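Local coordinates for CurF (Lyngbya majuscula, PDB 5DP2), which probably forms the cyclopropane ring of curacin A, acting as an NADP-binding enoyl reductase-type domain of a polyketide synthase, at residues 37-42 / 122-127; 104-109 / 115-120; 148-153 / 173-178. All coordinates share one frame; numbering follows the deposited sequence. Where two conformers were deposited one is given.

Interaction 1. Residues 37-42 / 122-127; sequences TEVEVQ and DDLLAK
Leu124 lays its forked end against Val39 and Val41, and these three buried side chains make the whole contact. The tight part is centred on Leu124 CD1. This methyl lies 3.8 Å from Val39 CG1 and 4.1 Å from Val39 CB, so it rests against one flank of that valine, with the two side chains meeting at a slant. Val39 offers CG1 because this branch stands opposite its own backbone N (chi1 -179°) and reaches inward. The second valine is met differently. Val41 CG2 sits astride the fork, 4.1 Å from both Leu124 CD1 and Leu124 CD2, and the two side chains run past each other in opposite senses. A chi2 of 177° extends CD1, the methyl that reaches both valines; CD2 touches Val41 alone. Contacts of this length are ordinary van der Waals packing, and no hydrogen bond crosses between the segments.

The loose, solvent-facing side is at the outer ends of the segments, where Thr37 and Asp122 are exposed. The back of strand 39-42 is polar but buried: strand alternation turns Glu40, which lies between the two valines, away from Leu124, and its carboxylate forms a salt bridge with Arg31. Asp123 pairs with Lys289 rather than with anything in 37-42.

The backbones are too far apart to be sheet partners: Val39 CA and Leu124 CA, the closest such pair, are 9.1 Å apart. The contact therefore spans the interior of the curled sheet of the GroES-like part of this medium-chain reductase. Strand 39-48 is bonded to strands 83-91 and 116-119, strand 124-126 runs antiparallel to strand 103-107, and Val104, Leu106 and Trp98 close round the apolar cluster.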
loop_
_atom_site.group_PDB
_atom_site.type_symbol
_atom_site.label_atom_id
_atom_site.label_comp_id
_atom_site.label_asym_id
_atom_site.label_seq_id
_atom_site.Cartn_x
_atom_site.Cartn_y
_atom_site.Cartn_z
ATOM N N THR A 37 -6.738 18.081 22.009
ATOM C CA THR A 37 -5.808 16.964 21.761
ATOM C C THR A 37 -5.725 16.550 20.288
ATOM O O THR A 37 -5.318 15.433 19.990
ATOM C CB THR A 37 -5.993 15.777 22.685
ATOM O OG1 THR A 37 -7.254 15.240 22.389
ATOM C CG2 THR A 37 -5.872 16.185 24.144
ATOM N N GLU A 38 -6.049 17.468 19.384
ATOM C CA GLU A 38 -5.981 17.223 17.947
ATOM C C GLU A 38 -4.856 18.009 17.297
ATOM O O GLU A 38 -4.341 18.965 17.871
ATOM C CB GLU A 38 -7.308 17.599 17.296
ATOM C CG GLU A 38 -8.490 16.755 17.741
ATOM C CD GLU A 38 -9.807 17.168 17.118
ATOM O OE1 GLU A 38 -10.019 18.349 16.798
ATOM O OE2 GLU A 38 -10.665 16.285 17.014
ATOM N N VAL A 39 -4.514 17.603 16.063
ATOM C CA VAL A 39 -3.522 18.265 15.229
ATOM C C VAL A 39 -4.124 18.464 13.834
ATOM O O VAL A 39 -4.759 17.547 13.311
ATOM C CB VAL A 39 -2.238 17.398 15.101
ATOM C CG1 VAL A 39 -1.178 18.069 14.258
ATOM C CG2 VAL A 39 -1.659 17.056 16.471
ATOM N N GLU A 40 -3.901 19.639 13.240
ATOM C CA GLU A 40 -4.345 19.910 11.861
ATOM C C GLU A 40 -3.130 19.904 10.923
ATOM O O GLU A 40 -2.153 20.649 11.141
ATOM C CB GLU A 40 -5.054 21.251 11.744
ATOM C CG GLU A 40 -5.692 21.457 10.374
ATOM C CD GLU A 40 -6.313 22.803 10.169
ATOM O OE1 GLU A 40 -7.358 22.858 9.470
ATOM O OE2 GLU A 40 -5.745 23.791 10.681
ATOM N N VAL A 41 -3.221 19.073 9.880
ATOM C CA VAL A 41 -2.170 18.917 8.883
ATOM C C VAL A 41 -2.688 19.432 7.524
ATOM O O VAL A 41 -3.783 19.047 7.084
ATOM C CB VAL A 41 -1.763 17.439 8.736
ATOM C CG1 VAL A 41 -0.646 17.292 7.716
ATOM C CG2 VAL A 41 -1.344 16.872 10.088
ATOM N N GLN A 42 -1.913 20.309 6.886
ATOM C CA GLN A 42 -2.184 20.703 5.496
ATOM C C GLN A 42 -1.521 19.678 4.575
ATOM O O GLN A 42 -0.284 19.498 4.603
ATOM C CB GLN A 42 -1.643 22.103 5.221
ATOM C CG GLN A 42 -2.039 22.555 3.818
ATOM C CD GLN A 42 -1.728 23.977 3.525
ATOM O OE1 GLN A 42 -1.287 24.714 4.378
ATOM N NE2 GLN A 42 -1.983 24.388 2.313
ATOM N N ASP A 122 -1.057 10.650 17.737
ATOM C CA ASP A 122 -0.595 9.269 17.555
ATOM C C ASP A 122 -0.844 8.722 16.149
ATOM O O ASP A 122 -0.461 7.594 15.845
ATOM C CB ASP A 122 -1.238 8.339 18.575
ATOM C CG ASP A 122 -0.815 8.642 20.008
ATOM O OD1 ASP A 122 0.235 9.293 20.248
ATOM O OD2 ASP A 122 -1.547 8.201 20.917
ATOM N N ASP A 123 -1.465 9.512 15.294
ATOM C CA ASP A 123 -1.715 9.127 13.906
ATOM C C ASP A 123 -0.678 9.687 12.943
ATOM O O ASP A 123 -0.865 9.577 11.728
ATOM C CB ASP A 123 -3.077 9.703 13.408
ATOM C CG ASP A 123 -4.277 9.212 14.129
ATOM O OD1 ASP A 123 -4.314 8.018 14.305
ATOM O OD2 ASP A 123 -5.194 10.014 14.446
ATOM N N LEU A 124 0.358 10.344 13.472
ATOM C CA LEU A 124 1.364 11.007 12.661
ATOM C C LEU A 124 2.743 10.416 12.937
ATOM O O LEU A 124 3.046 10.016 14.081
ATOM C CB LEU A 124 1.391 12.503 13.003
ATOM C CG LEU A 124 0.077 13.238 12.735
ATOM C CD1 LEU A 124 0.213 14.696 13.178
ATOM C CD2 LEU A 124 -0.339 13.122 11.281
ATOM N N LEU A 125 3.583 10.411 11.907
ATOM C CA LEU A 125 4.971 9.945 11.962
ATOM C C LEU A 125 5.857 11.036 11.375
ATOM O O LEU A 125 5.469 11.726 10.446
ATOM C CB LEU A 125 5.127 8.655 11.146
ATOM C CG LEU A 125 4.283 7.457 11.635
ATOM C CD1 LEU A 125 4.335 6.345 10.590
ATOM C CD2 LEU A 125 4.740 6.964 13.003
ATOM N N ALA A 126 7.056 11.197 11.911
ATOM C CA ALA A 126 7.975 12.200 11.387
ATOM C C ALA A 126 8.453 11.826 9.981
ATOM O O ALA A 126 8.946 10.718 9.736
ATOM C CB ALA A 126 9.169 12.354 12.322
ATOM N N LYS A 127 8.307 12.767 9.056
ATOM C CA LYS A 127 8.765 12.555 7.678
ATOM C C LYS A 127 10.306 12.502 7.646
ATOM O O LYS A 127 10.938 13.347 8.259
ATOM C CB LYS A 127 8.317 13.709 6.792
ATOM C CG LYS A 127 8.775 13.575 5.347
ATOM C CD LYS A 127 8.330 14.787 4.571
ATOM C CE LYS A 127 9.247 15.108 3.447
ATOM N NZ LYS A 127 10.556 15.654 3.964
#

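Interaction 2. Residues 104-109 / 115-120; sequences VILAYP and SFVICS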
loop_
_atom_site.group_PDB
_atom_site.type_symbol
_atom_site.label_atom_id
_atom_site.label_comp_id
_atom_site.label_asym_id
_atom_site.label_seq_id
_atom_site.Cartn_x
_atom_site.Cartn_y
_atom_site.Cartn_z
ATOM N N VAL A 104 5.139 15.676 8.334
ATOM C CA VAL A 104 4.651 14.403 8.816
ATOM C C VAL A 104 4.133 13.492 7.691
ATOM O O VAL A 104 3.646 13.956 6.651
ATOM C CB VAL A 104 3.522 14.608 9.867
ATOM C CG1 VAL A 104 4.107 15.265 11.116
ATOM C CG2 VAL A 104 2.352 15.410 9.318
ATOM N N ILE A 105 4.250 12.202 7.962
ATOM C CA ILE A 105 3.503 11.151 7.274
ATOM C C ILE A 105 2.250 10.886 8.097
ATOM O O ILE A 105 2.309 10.739 9.327
ATOM C CB ILE A 105 4.360 9.863 7.147
ATOM C CG1 ILE A 105 5.564 10.076 6.221
ATOM C CG2 ILE A 105 3.500 8.669 6.714
ATOM C CD1 ILE A 105 6.606 8.997 6.318
ATOM N N LEU A 106 1.092 10.804 7.412
ATOM C CA LEU A 106 -0.172 10.454 8.064
ATOM C C LEU A 106 -0.384 8.950 7.942
ATOM O O LEU A 106 -0.451 8.406 6.825
ATOM C CB LEU A 106 -1.338 11.220 7.462
ATOM C CG LEU A 106 -1.270 12.753 7.573
ATOM C CD1 LEU A 106 -0.562 13.392 6.397
ATOM C CD2 LEU A 106 -2.688 13.323 7.736
ATOM N N ALA A 107 -0.513 8.287 9.095
ATOM C CA ALA A 107 -0.702 6.829 9.151
ATOM C C ALA A 107 -2.197 6.521 9.081
ATOM O O ALA A 107 -2.949 6.847 10.007
ATOM C CB ALA A 107 -0.113 6.310 10.456
ATOM N N TYR A 108 -2.636 5.918 7.983
ATOM C CA TYR A 108 -4.020 5.502 7.780
ATOM C C TYR A 108 -5.043 6.552 8.232
ATOM O O TYR A 108 -5.958 6.259 8.999
ATOM C CB TYR A 108 -4.310 4.118 8.427
ATOM C CG TYR A 108 -5.586 3.496 7.895
ATOM C CD1 TYR A 108 -5.699 3.164 6.547
ATOM C CD2 TYR A 108 -6.701 3.272 8.709
ATOM C CE1 TYR A 108 -6.895 2.662 6.023
ATOM C CE2 TYR A 108 -7.888 2.778 8.199
ATOM C CZ TYR A 108 -7.990 2.485 6.855
ATOM O OH TYR A 108 -9.196 2.018 6.386
ATOM N N PRO A 109 -4.975 7.775 7.679
ATOM C CA PRO A 109 -5.990 8.774 8.049
ATOM C C PRO A 109 -7.374 8.420 7.497
ATOM O O PRO A 109 -8.380 8.675 8.168
ATOM C CB PRO A 109 -5.442 10.063 7.440
ATOM C CG PRO A 109 -4.549 9.629 6.320
ATOM C CD PRO A 109 -3.928 8.349 6.822
ATOM N N SER A 115 -7.899 19.025 1.724
ATOM C CA SER A 115 -6.942 20.106 1.900
ATOM C C SER A 115 -6.283 20.057 3.283
ATOM O O SER A 115 -5.064 20.288 3.415
ATOM C CB SER A 115 -7.640 21.451 1.725
ATOM O OG SER A 115 -8.361 21.523 0.506
ATOM N N PHE A 116 -7.094 19.791 4.306
ATOM C CA PHE A 116 -6.652 19.747 5.692
ATOM C C PHE A 116 -7.212 18.485 6.339
ATOM O O PHE A 116 -8.355 18.116 6.050
ATOM C CB PHE A 116 -7.124 20.961 6.487
ATOM C CG PHE A 116 -6.594 22.268 5.933
ATOM C CD1 PHE A 116 -5.341 22.752 6.296
ATOM C CD2 PHE A 116 -7.337 23.000 5.022
ATOM C CE1 PHE A 116 -4.848 23.921 5.749
ATOM C CE2 PHE A 116 -6.847 24.160 4.476
ATOM C CZ PHE A 116 -5.604 24.628 4.841
ATOM N N VAL A 117 -6.407 17.837 7.187
ATOM C CA VAL A 117 -6.829 16.688 7.972
ATOM C C VAL A 117 -6.616 17.015 9.444
ATOM O O VAL A 117 -5.524 17.416 9.822
ATOM C CB VAL A 117 -6.045 15.418 7.578
ATOM C CG1 VAL A 117 -6.295 14.279 8.569
ATOM C CG2 VAL A 117 -6.424 14.959 6.176
ATOM N N ILE A 118 -7.654 16.792 10.257
ATOM C CA ILE A 118 -7.516 16.897 11.722
ATOM C C ILE A 118 -7.481 15.487 12.272
ATOM O O ILE A 118 -8.384 14.702 12.058
ATOM C CB ILE A 118 -8.604 17.795 12.333
ATOM C CG1 ILE A 118 -8.420 19.229 11.793
ATOM C CG2 ILE A 118 -8.521 17.791 13.839
ATOM C CD1 ILE A 118 -9.425 20.247 12.302
ATOM N N CYS A 119 -6.444 15.178 13.029
ATOM C CA CYS A 119 -6.276 13.848 13.570
ATOM C C CYS A 119 -5.619 13.896 14.927
ATOM O O CYS A 119 -5.370 14.942 15.477
ATOM C CB CYS A 119 -5.505 12.973 12.599
ATOM S SG CYS A 119 -3.850 13.517 12.263
ATOM N N SER A 120 -5.359 12.719 15.483
ATOM C CA SER A 120 -4.671 12.595 16.758
ATOM C C SER A 120 -3.156 12.678 16.577
ATOM O O SER A 120 -2.632 12.233 15.539
ATOM C CB SER A 120 -5.014 11.241 17.377
ATOM O OG SER A 120 -4.030 10.822 18.289
#
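Leu106 and Val117 reach toward each other tip to tip, and this apolar meeting is the heart of the contact. Leu106 CD2 comes to 3.8 Å from Val117 CG1 and to 4.0 Å from Val117 CB, so a single leucine methyl faces the valine's branch point as well as one of its arms. Val117 swings CG1 to the far side from its own backbone N (chi1 169°), which puts that methyl in the path of the leucine. A second, more distant apolar touch comes from Pro109, whose CB is 4.4 Å from the same Val117 CG1. The valine methyl is thus approached by both a strand residue and a residue of the following turn. Tyr108 lies between them with a positive phi of 43°, a left-handed backbone conformation that bends the chain after the strand and returns Pro109 to the inner side.

The cluster lies inside the curled sheet of the GroES-like part of this medium-chain reductase, where it links two strands that are not sheet neighbours. The side chain of Pro109 is about 13 Å from the bound NADP.

Hydrogen bonding works along other directions, since none joins the two segments. The backbone of Leu106 pairs with Gly84 of strand 83-91, and that of Ala107 with Asp123. Among the polar and charged contacts, Phe116 takes no part in the cluster and makes a cation-pi interaction with Arg31.

Interaction 3. Residues 148-153 / 173-178; sequences YGLHNL and QAAVQL
Leu150, Ala175 and Leu178 make the contact without any ring; the flat groups of 148-153 lie on other sides of the helix. The Tyr148 ring has Leu153 CG 4.0 Å above one face, displaced toward the rim, and meets Phe279 and Phe291 edge-to-face. The imidazole of His151 is stacked with Tyr147, while at its edge, within the ring plane, lies the amide carbon of Asn152. Helix 170-181 belongs to the Rossmann-type nucleotide-binding part of the reductase, where it connects strands 161-164 and 185-190 in a right-handed beta-alpha-beta crossover; helix 140-153, which precedes that unit, packs against it.

At the imidazole edge, His151 ND1 gives an almost straight hydrogen bond to Asn152 OD1 (3.0 Å, 177°). The imidazole nitrogen approaches 47° out of the amide's carbonyl plane, so the bond lies in the plane of one group but not of the other.

Ala175 and Val176 also touch Ile164 of the first strand, and the side chain of Ala175 is about 9 Å from the bound NADP. Helix 140-153 ends in a wider pi-type turn, closed by Leu153 N bonding to Tyr148 O at 3.0 Å. Across the interface, Leu150 puts CG beside its backbone N (chi1 -66°) and extends toward the opposite helix. Its methyl CD1 lies 4.1 Å from Leu178 CB and 4.0 Å from Ala175 CB. The small Ala175 permits a close approach to the backbone itself, with Leu150 CD1 just 3.6 Å from the carbonyl oxygen Ala175 O.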
loop_
_atom_site.group_PDB
_atom_site.type_symbol
_atom_site.label_atom_id
_atom_site.label_comp_id
_atom_site.label_asym_id
_atom_site.label_seq_id
_atom_site.Cartn_x
_atom_site.Cartn_y
_atom_site.Cartn_z
ATOM N N TYR A 148 5.494 -5.830 6.972
ATOM C CA TYR A 148 4.744 -6.702 7.863
ATOM C C TYR A 148 4.681 -8.118 7.306
ATOM O O TYR A 148 4.906 -9.100 8.016
ATOM C CB TYR A 148 3.347 -6.116 8.107
ATOM C CG TYR A 148 2.558 -6.905 9.094
ATOM C CD1 TYR A 148 3.008 -7.085 10.399
ATOM C CD2 TYR A 148 1.339 -7.478 8.739
ATOM C CE1 TYR A 148 2.279 -7.799 11.326
ATOM C CE2 TYR A 148 0.588 -8.183 9.664
ATOM C CZ TYR A 148 1.055 -8.346 10.961
ATOM O OH TYR A 148 0.322 -9.058 11.890
ATOM N N GLY A 149 4.372 -8.240 6.011
ATOM C CA GLY A 149 4.280 -9.563 5.414
ATOM C C GLY A 149 5.608 -10.303 5.361
ATOM O O GLY A 149 5.686 -11.486 5.716
ATOM N N LEU A 150 6.633 -9.652 4.811
ATOM C CA LEU A 150 7.921 -10.325 4.573
ATOM C C LEU A 150 8.742 -10.530 5.845
ATOM O O LEU A 150 9.398 -11.556 5.989
ATOM C CB LEU A 150 8.752 -9.572 3.550
ATOM C CG LEU A 150 8.198 -9.522 2.115
ATOM C CD1 LEU A 150 8.995 -8.538 1.308
ATOM C CD2 LEU A 150 8.179 -10.879 1.453
ATOM N N HIS A 151 8.754 -9.527 6.721
ATOM C CA HIS A 151 9.554 -9.575 7.935
ATOM C C HIS A 151 8.767 -10.174 9.092
ATOM O O HIS A 151 9.133 -11.198 9.642
ATOM C CB HIS A 151 10.105 -8.197 8.274
ATOM C CG HIS A 151 10.868 -8.134 9.560
ATOM N ND1 HIS A 151 10.272 -7.829 10.765
ATOM C CD2 HIS A 151 12.178 -8.313 9.832
ATOM C CE1 HIS A 151 11.175 -7.848 11.730
ATOM N NE2 HIS A 151 12.343 -8.140 11.191
ATOM N N ASN A 152 7.664 -9.542 9.501
ATOM C CA ASN A 152 6.999 -9.979 10.723
ATOM C C ASN A 152 6.372 -11.366 10.583
ATOM O O ASN A 152 6.436 -12.171 11.493
ATOM C CB ASN A 152 5.924 -8.989 11.180
ATOM C CG ASN A 152 6.483 -7.682 11.690
ATOM O OD1 ASN A 152 7.356 -7.101 11.087
ATOM N ND2 ASN A 152 5.877 -7.160 12.750
ATOM N N LEU A 153 5.700 -11.602 9.449
ATOM C CA LEU A 153 4.947 -12.837 9.266
ATOM C C LEU A 153 5.792 -13.952 8.659
ATOM O O LEU A 153 6.001 -14.983 9.298
ATOM C CB LEU A 153 3.656 -12.593 8.459
ATOM C CG LEU A 153 2.657 -11.602 9.127
ATOM C CD1 LEU A 153 1.434 -11.473 8.247
ATOM C CD2 LEU A 153 2.306 -12.009 10.550
ATOM N N GLN A 173 6.745 -3.299 -5.685
ATOM C CA GLN A 173 8.037 -2.611 -5.741
ATOM C C GLN A 173 8.659 -2.522 -4.346
ATOM O O GLN A 173 9.875 -2.700 -4.170
ATOM C CB GLN A 173 7.884 -1.208 -6.331
ATOM C CG GLN A 173 7.718 -1.219 -7.855
ATOM C CD GLN A 173 9.060 -1.295 -8.566
ATOM O OE1 GLN A 173 9.846 -0.340 -8.512
ATOM N NE2 GLN A 173 9.345 -2.407 -9.208
ATOM N N ALA A 174 7.833 -2.199 -3.339
ATOM C CA ALA A 174 8.324 -2.168 -1.955
ATOM C C ALA A 174 8.815 -3.544 -1.525
ATOM O O ALA A 174 9.871 -3.667 -0.878
ATOM C CB ALA A 174 7.242 -1.664 -1.012
ATOM N N ALA A 175 8.071 -4.582 -1.875
ATOM C CA ALA A 175 8.460 -5.947 -1.547
ATOM C C ALA A 175 9.775 -6.330 -2.212
ATOM O O ALA A 175 10.597 -7.013 -1.583
ATOM C CB ALA A 175 7.345 -6.910 -1.914
ATOM N N VAL A 176 10.003 -5.923 -3.462
ATOM C CA VAL A 176 11.291 -6.230 -4.097
ATOM C C VAL A 176 12.426 -5.575 -3.312
ATOM O O VAL A 176 13.439 -6.213 -3.015
ATOM C CB VAL A 176 11.323 -5.802 -5.590
ATOM C CG1 VAL A 176 12.734 -5.924 -6.140
ATOM C CG2 VAL A 176 10.353 -6.641 -6.414
ATOM N N GLN A 177 12.283 -4.294 -2.988
ATOM C CA GLN A 177 13.341 -3.617 -2.249
ATOM C C GLN A 177 13.606 -4.322 -0.926
ATOM O O GLN A 177 14.768 -4.538 -0.537
ATOM C CB GLN A 177 12.992 -2.155 -1.952
ATOM C CG GLN A 177 13.106 -1.216 -3.134
ATOM C CD GLN A 177 13.141 0.226 -2.661
ATOM O OE1 GLN A 177 13.840 0.550 -1.696
ATOM N NE2 GLN A 177 12.427 1.095 -3.349
ATOM N N LEU A 178 12.557 -4.656 -0.184
ATOM C CA LEU A 178 12.729 -5.293 1.117
ATOM C C LEU A 178 13.306 -6.701 0.996
ATOM O O LEU A 178 14.206 -7.081 1.759
ATOM C CB LEU A 178 11.394 -5.319 1.876
ATOM C CG LEU A 178 11.047 -4.001 2.531
ATOM C CD1 LEU A 178 9.564 -3.966 2.854
ATOM C CD2 LEU A 178 11.867 -3.796 3.789
#

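How the interactions relate
From the N terminus, residues 37-42 open a long loop that closes only when 122-127 arrives to form interaction 1. Within that loop, 104-109 and 115-120 close the much shorter interaction 2, so the second contact nests in the first. Both contacts lie inside one curled sheet, and their segments are joined directly: Val41 N probably bonds to Val117 O, and Ile105 N to Leu125 O. Interaction 3 follows in series, opening at 148-153 and closing at 173-178. It ties helix 140-153 to helix 170-181 of the nucleotide-binding part. The nearest atoms of interactions 1 and 3 are about 13 Å apart, as are those of interactions 2 and 3.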